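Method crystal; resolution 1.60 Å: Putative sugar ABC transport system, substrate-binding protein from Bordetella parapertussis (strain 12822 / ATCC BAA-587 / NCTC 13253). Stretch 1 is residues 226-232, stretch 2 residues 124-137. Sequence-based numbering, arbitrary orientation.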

ATOM      1  N   VAL A 226     -14.823 -20.630   1.959  1.00 19.64           N
ATOM      2  CA  VAL A 226     -13.406 -20.329   2.126  1.00 18.86           C
ATOM      3  C   VAL A 226     -13.256 -19.062   2.948  1.00 18.72           C
ATOM      4  O   VAL A 226     -14.114 -18.166   2.911  1.00 18.98           O
ATOM      5  CB  VAL A 226     -12.686 -20.193   0.772  1.00 19.07           C
ATOM      6  CG1 VAL A 226     -12.656 -21.542   0.043  1.00 19.21           C
ATOM      7  CG2 VAL A 226     -13.341 -19.099  -0.103  1.00 18.72           C
ATOM      8  N   LYS A 227     -12.134 -18.977   3.663  1.00 17.03           N
ATOM      9  CA  LYS A 227     -11.768 -17.788   4.420  1.00 17.03           C
ATOM     10  C   LYS A 227     -10.737 -17.024   3.617  1.00 16.38           C
ATOM     11  O   LYS A 227      -9.781 -17.620   3.111  1.00 17.52           O
ATOM     12  CB  LYS A 227     -11.199 -18.140   5.797  1.00 20.14           C
ATOM     13  CG  LYS A 227     -12.194 -18.874   6.665  1.00 23.44           C
ATOM     14  CD  LYS A 227     -11.539 -19.347   7.948  1.00 26.83           C
ATOM     15  CE  LYS A 227     -12.602 -19.846   8.900  1.00 30.60           C
ATOM     16  NZ  LYS A 227     -13.591 -18.733   9.117  1.00 33.35           N
ATOM     17  N   VAL A 228     -10.916 -15.714   3.519  1.00 15.47           N
ATOM     18  CA  VAL A 228     -10.082 -14.871   2.665  1.00 15.32           C
ATOM     19  C   VAL A 228      -9.150 -14.041   3.535  1.00 15.12           C
ATOM     20  O   VAL A 228      -9.545 -13.567   4.608  1.00 15.43           O
ATOM     21  CB  VAL A 228     -10.950 -13.984   1.746  1.00 16.37           C
ATOM     22  CG1 VAL A 228     -10.076 -13.053   0.888  1.00 16.63           C
ATOM     23  CG2 VAL A 228     -11.832 -14.885   0.879  1.00 16.84           C
ATOM     24  N   LEU A 229      -7.896 -13.933   3.101  1.00 14.22           N
ATOM     25  CA  LEU A 229      -6.900 -13.042   3.674  1.00 13.71           C
ATOM     26  C   LEU A 229      -6.646 -11.940   2.676  1.00 13.48           C
ATOM     27  O   LEU A 229      -6.560 -12.199   1.467  1.00 13.84           O
ATOM     28  CB  LEU A 229      -5.583 -13.777   3.951  1.00 15.03           C
ATOM     29  CG  LEU A 229      -5.725 -14.865   5.023  1.00 18.27           C
ATOM     30  CD1 LEU A 229      -5.939 -16.211   4.404  1.00 20.85           C
ATOM     31  CD2 LEU A 229      -4.524 -14.872   5.947  1.00 20.23           C
ATOM     32  N   THR A 230      -6.504 -10.721   3.175  1.00 12.77           N
ATOM     33  CA  THR A 230      -6.277  -9.612   2.275  1.00 13.31           C
ATOM     34  C   THR A 230      -5.598  -8.485   3.044  1.00 14.11           C
ATOM     35  O   THR A 230      -5.152  -8.659   4.183  1.00 13.74           O
ATOM     36  CB  THR A 230      -7.611  -9.189   1.646  1.00 14.99           C
ATOM     37  OG1 THR A 230      -7.387  -8.304   0.536  1.00 15.47           O
ATOM     38  CG2 THR A 230      -8.485  -8.508   2.673  1.00 16.87           C
ATOM     39  N   SER A 231      -5.496  -7.321   2.398  1.00 15.50           N
ATOM     40  CA  SER A 231      -4.776  -6.210   2.979  1.00 17.27           C
ATOM     41  C   SER A 231      -5.481  -4.915   2.620  1.00 16.73           C
ATOM     42  O   SER A 231      -6.095  -4.809   1.560  1.00 18.24           O
ATOM     43  CB  SER A 231      -3.324  -6.217   2.485  1.00 19.39           C
ATOM     44  OG  SER A 231      -2.571  -5.228   3.166  1.00 21.76           O
ATOM     45  N   ALA A 232      -5.407  -3.955   3.541  1.00 15.28           N
ATOM     46  CA  ALA A 232      -5.898  -2.585   3.414  1.00 15.51           C
ATOM     47  C   ALA A 232      -7.403  -2.501   3.646  1.00 15.82           C
ATOM     48  O   ALA A 232      -8.201  -2.909   2.797  1.00 17.60           O
ATOM     49  CB  ALA A 232      -5.531  -1.974   2.059  1.00 16.51           C
TER
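Stretch 2 (124-137) LIGKVLGKALCDDG

Stretch 2 is a helix from Leu 124 to Asp 135, already under way before the stretch begins, and it packs on the strand Lys 227 to Ser 231 almost antiparallel: the two N-to-C directions differ by 159°, and the axes approach to 9.3 Å. The register follows from this. Leu 229 faces Leu 129, with CA atoms 6.8 Å apart; Ser 231, later in the strand, lies near Ile 125, earlier in the helix, and Lys 227 comes alongside Asp 136.

The strand offers alternate residues. Lys 227, Leu 229 and Ser 231 direct CA-to-CB toward the helix, whereas Val 228 is out of reach and Thr 230 points away. The helix answers with Ile 125, Leu 129, then Ala 132 and Leu 133, three and four residues on, while Gly 126 and Gly 130 take no part in the contact.

Leu 229 is the centre. Its chi1 is m, but chi2, at 96°, lies between wells. CD2 lies 4.1 Å from CB of Leu 129 and 4.3 Å from CB of Ala 132, and it comes within 3.2 Å of O of Leu 129, a tight approach to a carbonyl that already accepts the helical bond from N of Leu 133 at 3.0 Å. Both methyls reach Leu 133: CD1 meets its CD1 at 4.1 Å, and CD2 is 4.2 Å from its CB. Leu 133 starts sideways, and its t, p conformation carries that CD1 methyl to the contact. Ala 132, pointing toward the strand, presents just a methyl beside the leucine.

Leu 129 takes the m, t conformation, which puts CD2 3.6 Å from O of Thr 230. Thr 230 thus contributes backbone while its side chain turns away. Ile 125, also m, t, sets CG2 4.0 Å from OG of Ser 231, whose hydroxyl is hydrogen-bonded elsewhere in the structure.

At the other end, Lys 227 is extended through chi2 and chi3 and turns at chi4 (m). Its CD is the closest atom to Asp 136, 3.6 Å from OD2; NZ of Lys 227 is 5.2 Å from OD2 of Asp 136, and both are hydrogen-bonded elsewhere in the structure. On the outer side, NZ of Lys 131 makes a salt bridge to OD2 of Asp 135 at 2.9 Å, one turn along. Gly 137 ends the run with positive phi in a Schellman motif, where a side chain would jam against the preceding carbonyl.

The rule here is economical: 317 Å² is buried, built around one strand leucine set among helix residues.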

ATOM      1  N   LEU A 124       6.858  -8.291   5.103  1.00 14.20           N
ATOM      2  CA  LEU A 124       6.327  -8.546   6.440  1.00 13.11           C
ATOM      3  C   LEU A 124       4.796  -8.512   6.442  1.00 13.31           C
ATOM      4  O   LEU A 124       4.159  -9.216   7.239  1.00 14.71           O
ATOM      5  CB  LEU A 124       6.906  -7.544   7.429  1.00 15.47           C
ATOM      6  CG  LEU A 124       6.539  -7.725   8.895  1.00 19.52           C
ATOM      7  CD1 LEU A 124       6.816  -9.133   9.412  1.00 21.70           C
ATOM      8  CD2 LEU A 124       7.360  -6.711   9.675  1.00 21.31           C
ATOM      9  N   ILE A 125       4.194  -7.729   5.544  1.00 13.39           N
ATOM     10  CA  ILE A 125       2.750  -7.813   5.356  1.00 13.73           C
ATOM     11  C   ILE A 125       2.357  -9.254   5.017  1.00 13.86           C
ATOM     12  O   ILE A 125       1.409  -9.816   5.582  1.00 15.32           O
ATOM     13  CB  ILE A 125       2.298  -6.828   4.257  1.00 15.06           C
ATOM     14  CG1 ILE A 125       2.356  -5.391   4.794  1.00 16.49           C
ATOM     15  CG2 ILE A 125       0.885  -7.180   3.797  1.00 14.55           C
ATOM     16  CD1 ILE A 125       1.960  -4.359   3.775  1.00 16.51           C
ATOM     17  N   GLY A 126       3.105  -9.883   4.100  1.00 13.40           N
ATOM     18  CA  GLY A 126       2.823 -11.266   3.757  1.00 13.26           C
ATOM     19  C   GLY A 126       3.077 -12.204   4.920  1.00 13.85           C
ATOM     20  O   GLY A 126       2.287 -13.107   5.179  1.00 15.33           O
ATOM     21  N   LYS A 127       4.173 -11.995   5.645  1.00 14.16           N
ATOM     22  CA  LYS A 127       4.463 -12.837   6.808  1.00 14.28           C
ATOM     23  C   LYS A 127       3.368 -12.754   7.869  1.00 15.19           C
ATOM     24  O   LYS A 127       3.000 -13.775   8.457  1.00 16.92           O
ATOM     25  CB  LYS A 127       5.811 -12.436   7.407  1.00 14.75           C
ATOM     26  CG  LYS A 127       6.983 -12.788   6.469  1.00 17.40           C
ATOM     27  CD  LYS A 127       8.268 -12.745   7.236  1.00 20.56           C
ATOM     28  CE  LYS A 127       9.460 -13.066   6.392  1.00 23.18           C
ATOM     29  NZ  LYS A 127      10.661 -13.199   7.317  1.00 25.11           N
ATOM     30  N   VAL A 128       2.846 -11.554   8.159  1.00 15.49           N
ATOM     31  CA  VAL A 128       1.840 -11.488   9.232  1.00 16.88           C
ATOM     32  C   VAL A 128       0.522 -12.128   8.782  1.00 16.33           C
ATOM     33  O   VAL A 128      -0.201 -12.721   9.599  1.00 16.60           O
ATOM     34  CB  VAL A 128       1.637 -10.046   9.752  1.00 20.01           C
ATOM     35  CG1 VAL A 128       2.937  -9.528  10.391  1.00 21.22           C
ATOM     36  CG2 VAL A 128       1.148  -9.124   8.670  1.00 23.18           C
ATOM     37  N   LEU A 129       0.206 -12.076   7.489  1.00 15.49           N
ATOM     38  CA  LEU A 129      -0.963 -12.813   7.008  1.00 14.40           C
ATOM     39  C   LEU A 129      -0.706 -14.315   7.054  1.00 15.93           C
ATOM     40  O   LEU A 129      -1.618 -15.107   7.336  1.00 16.98           O
ATOM     41  CB  LEU A 129      -1.315 -12.368   5.591  1.00 14.20           C
ATOM     42  CG  LEU A 129      -1.880 -10.952   5.506  1.00 14.30           C
ATOM     43  CD1 LEU A 129      -2.054 -10.502   4.048  1.00 14.79           C
ATOM     44  CD2 LEU A 129      -3.198 -10.771   6.301  1.00 16.03           C
ATOM     45  N   GLY A 130       0.528 -14.726   6.771  1.00 15.78           N
ATOM     46  CA  GLY A 130       0.889 -16.121   6.961  1.00 16.26           C
ATOM     47  C   GLY A 130       0.684 -16.597   8.388  1.00 17.81           C
ATOM     48  O   GLY A 130       0.188 -17.710   8.619  1.00 18.47           O
ATOM     49  N   LYS A 131       1.056 -15.769   9.365  1.00 17.98           N
ATOM     50  CA  LYS A 131       0.842 -16.155  10.754  1.00 18.31           C
ATOM     51  C   LYS A 131      -0.639 -16.271  11.064  1.00 18.08           C
ATOM     52  O   LYS A 131      -1.066 -17.208  11.751  1.00 18.68           O
ATOM     53  CB  LYS A 131       1.510 -15.154  11.694  1.00 19.39           C
ATOM     54  CG  LYS A 131       1.222 -15.451  13.194  1.00 21.88           C
ATOM     55  CD  LYS A 131       1.872 -14.402  14.093  1.00 25.28           C
ATOM     56  CE  LYS A 131       1.329 -14.414  15.523  1.00 28.06           C
ATOM     57  NZ  LYS A 131       1.431 -15.780  16.130  1.00 30.24           N
ATOM     58  N   ALA A 132      -1.453 -15.343  10.544  1.00 17.66           N
ATOM     59  CA  ALA A 132      -2.898 -15.447  10.762  1.00 18.14           C
ATOM     60  C   ALA A 132      -3.439 -16.762  10.207  1.00 18.22           C
ATOM     61  O   ALA A 132      -4.244 -17.442  10.859  1.00 17.48           O
ATOM     62  CB  ALA A 132      -3.596 -14.257  10.123  1.00 18.21           C
ATOM     63  N   LEU A 133      -2.976 -17.144   9.015  1.00 18.63           N
ATOM     64  CA  LEU A 133      -3.360 -18.412   8.412  1.00 17.91           C
ATOM     65  C   LEU A 133      -2.960 -19.573   9.309  1.00 18.69           C
ATOM     66  O   LEU A 133      -3.784 -20.430   9.665  1.00 18.98           O
ATOM     67  CB  LEU A 133      -2.685 -18.540   7.048  1.00 16.28           C
ATOM     68  CG  LEU A 133      -2.952 -19.846   6.315  1.00 17.40           C
ATOM     69  CD1 LEU A 133      -4.246 -19.747   5.541  1.00 19.89           C
ATOM     70  CD2 LEU A 133      -1.795 -20.168   5.374  1.00 17.92           C
ATOM     71  N   CYS A 134      -1.692 -19.600   9.705  1.00 19.99           N
ATOM     72  CA  CYS A 134      -1.198 -20.716  10.508  1.00 22.36           C
ATOM     73  C   CYS A 134      -1.940 -20.817  11.835  1.00 23.08           C
ATOM     74  O   CYS A 134      -2.320 -21.914  12.259  1.00 23.34           O
ATOM     75  CB  CYS A 134       0.302 -20.560  10.734  1.00 25.22           C
ATOM     76  SG  CYS A 134       1.247 -20.756   9.179  1.00 28.74           S
ATOM     77  N   ASP A 135      -2.187 -19.679  12.488  1.00 23.71           N
ATOM     78  CA  ASP A 135      -2.899 -19.685  13.762  1.00 23.87           C
ATOM     79  C   ASP A 135      -4.366 -20.093  13.627  1.00 23.31           C
ATOM     80  O   ASP A 135      -4.990 -20.460  14.626  1.00 24.32           O
ATOM     81  CB  ASP A 135      -2.803 -18.309  14.416  1.00 26.25           C
ATOM     82  CG  ASP A 135      -1.389 -17.990  14.886  1.00 28.85           C
ATOM     83  OD1 ASP A 135      -0.547 -18.915  14.932  1.00 29.51           O
ATOM     84  OD2 ASP A 135      -1.124 -16.824  15.223  1.00 30.45           O
ATOM     85  N   ASP A 136      -4.934 -20.033  12.437  1.00 22.83           N
ATOM     86  CA  ASP A 136      -6.275 -20.544  12.223  1.00 22.25           C
ATOM     87  C   ASP A 136      -6.318 -22.063  12.076  1.00 23.30           C
ATOM     88  O   ASP A 136      -7.413 -22.630  11.967  1.00 25.37           O
ATOM     89  CB  ASP A 136      -6.880 -19.881  10.982  1.00 22.35           C
ATOM     90  CG  ASP A 136      -8.367 -20.066  10.909  1.00 23.07           C
ATOM     91  OD1 ASP A 136      -9.052 -19.595  11.839  1.00 24.94           O
ATOM     92  OD2 ASP A 136      -8.856 -20.657   9.927  1.00 21.83           O
ATOM     93  N   GLY A 137      -5.174 -22.732  12.070  1.00 23.37           N
ATOM     94  CA  GLY A 137      -5.148 -24.175  11.907  1.00 24.36           C
ATOM     95  C   GLY A 137      -5.043 -24.631  10.472  1.00 24.53           C
ATOM     96  O   GLY A 137      -5.579 -25.686  10.125  1.00 25.47           O
TER